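Local coordinates for ubiquitin-like-conjugating enzyme ATG10 (Saccharomyces cerevisiae, PDB 4EBR), which acts as an E2-like enzyme of autophagy, catalysing the conjugation of the ubiquitin-like protein ATG12 to ATG5, at residues A[20-23]-A[24-27]. Sequence-based numbering, arbitrary orientation.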
loop_
_atom_site.group_PDB
_atom_site.type_symbol
_atom_site.label_atom_id
_atom_site.label_comp_id
_atom_site.label_asym_id
_atom_site.label_seq_id
_atom_site.Cartn_x
_atom_site.Cartn_y
_atom_site.Cartn_z
ATOM N N GLN A 20 -20.576 20.210 2.649
ATOM C CA GLN A 20 -21.570 19.509 1.850
ATOM C C GLN A 20 -21.143 19.404 0.393
ATOM O O GLN A 20 -21.977 19.200 -0.491
ATOM C CB GLN A 20 -22.939 20.182 1.967
ATOM C CG GLN A 20 -23.449 20.277 3.393
ATOM C CD GLN A 20 -24.702 19.458 3.614
ATOM O OE1 GLN A 20 -25.608 19.443 2.775
ATOM N NE2 GLN A 20 -24.759 18.762 4.745
ATOM N N ILE A 21 -19.840 19.508 0.146
ATOM C CA ILE A 21 -19.344 19.413 -1.215
ATOM C C ILE A 21 -19.688 18.046 -1.804
ATOM O O ILE A 21 -19.966 17.934 -2.995
ATOM C CB ILE A 21 -17.831 19.717 -1.321
ATOM C CG1 ILE A 21 -17.418 19.883 -2.781
ATOM C CG2 ILE A 21 -16.986 18.640 -0.644
ATOM C CD1 ILE A 21 -15.920 19.904 -2.990
ATOM N N PHE A 22 -19.693 17.008 -0.976
ATOM C CA PHE A 22 -20.089 15.698 -1.469
ATOM C C PHE A 22 -21.625 15.508 -1.514
ATOM O O PHE A 22 -22.165 14.853 -2.416
ATOM C CB PHE A 22 -19.381 14.588 -0.690
ATOM C CG PHE A 22 -17.870 14.639 -0.787
ATOM C CD1 PHE A 22 -17.093 14.800 0.347
ATOM C CD2 PHE A 22 -17.236 14.518 -2.016
ATOM C CE1 PHE A 22 -15.715 14.839 0.261
ATOM C CE2 PHE A 22 -15.845 14.552 -2.117
ATOM C CZ PHE A 22 -15.084 14.715 -0.979
ATOM N N HIS A 23 -22.326 16.100 -0.555
ATOM C CA HIS A 23 -23.781 15.983 -0.499
ATOM C C HIS A 23 -24.480 16.614 -1.703
ATOM O O HIS A 23 -25.501 16.117 -2.171
ATOM C CB HIS A 23 -24.315 16.604 0.788
ATOM C CG HIS A 23 -23.693 16.041 2.024
ATOM N ND1 HIS A 23 -22.362 16.218 2.333
ATOM C CD2 HIS A 23 -24.214 15.292 3.024
ATOM C CE1 HIS A 23 -22.094 15.613 3.475
ATOM N NE2 HIS A 23 -23.200 15.039 3.914
ATOM N N ASN A 24 -23.930 17.709 -2.205
ATOM C CA ASN A 24 -24.531 18.391 -3.337
ATOM C C ASN A 24 -23.907 17.949 -4.650
ATOM O O ASN A 24 -24.253 18.446 -5.719
ATOM C CB ASN A 24 -24.401 19.906 -3.175
ATOM C CG ASN A 24 -24.972 20.395 -1.866
ATOM O OD1 ASN A 24 -26.065 19.987 -1.456
ATOM N ND2 ASN A 24 -24.228 21.263 -1.188
ATOM N N TRP A 25 -22.962 17.030 -4.565
ATOM C CA TRP A 25 -22.346 16.486 -5.757
ATOM C C TRP A 25 -23.370 15.576 -6.419
ATOM O O TRP A 25 -23.960 14.720 -5.758
ATOM C CB TRP A 25 -21.111 15.708 -5.356
ATOM C CG TRP A 25 -20.341 15.168 -6.487
ATOM C CD1 TRP A 25 -20.441 15.531 -7.797
ATOM C CD2 TRP A 25 -19.340 14.145 -6.423
ATOM N NE1 TRP A 25 -19.554 14.795 -8.552
ATOM C CE2 TRP A 25 -18.870 13.937 -7.732
ATOM C CE3 TRP A 25 -18.793 13.391 -5.383
ATOM C CZ2 TRP A 25 -17.883 13.001 -8.032
ATOM C CZ3 TRP A 25 -17.813 12.467 -5.680
ATOM C CH2 TRP A 25 -17.365 12.281 -6.994
ATOM N N ALA A 26 -23.602 15.774 -7.713
ATOM C CA ALA A 26 -24.691 15.082 -8.416
ATOM C C ALA A 26 -24.533 13.570 -8.388
ATOM O O ALA A 26 -25.502 12.842 -8.146
ATOM C CB ALA A 26 -24.795 15.569 -9.855
ATOM N N LEU A 27 -23.301 13.118 -8.626
ATOM C CA LEU A 27 -22.963 11.699 -8.709
ATOM C C LEU A 27 -23.135 10.945 -7.398
ATOM O O LEU A 27 -23.080 9.717 -7.378
ATOM C CB LEU A 27 -21.505 11.537 -9.138
ATOM C CG LEU A 27 -21.085 11.445 -10.601
ATOM C CD1 LEU A 27 -19.628 11.027 -10.644
ATOM C CD2 LEU A 27 -21.939 10.457 -11.389
#
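In the turn, Phe22 CG lies beside its backbone N (chi1 -60°) and Trp25 CG lies anti to its own (chi1 -176°), a pairing that sets the indole at the rim of the phenyl ring. Trp25 CE3 arrives at the phenyl edge, close to its plane, 3.9 Å from Phe22 CD2, and the two side chains run at a slant to one another. Ile21 CG2 sits 3.9 Å above the centre of one phenyl face.

Two backbone bonds accompany the bend. Asn24 N donates to Gln20 O at 3.0 Å with an N-H...O angle of 156°, and Trp25 N donates a weak bond to Phe22 O at 3.2 Å. The Asn24 amide also turns back over this bend, with ND2 3.6 Å from Gln20 CB.

Beyond the turn, Trp25 NE1 bonds to Gly165 O, and the indole stacks on Tyr166 and meets Phe161 edge-to-face. The i to i+4 bond and helical backbone angles at Ile21, Phe22 and His23 mark an alpha-turn, overlapped by a type I beta-turn whose closing bond is weak; it links helix 6-18 to strand 28-33, packing Phe22 against Leu40 and Leu42 of strand 40-44 and Trp25 against helix 152-164 and the C-terminal residues after it.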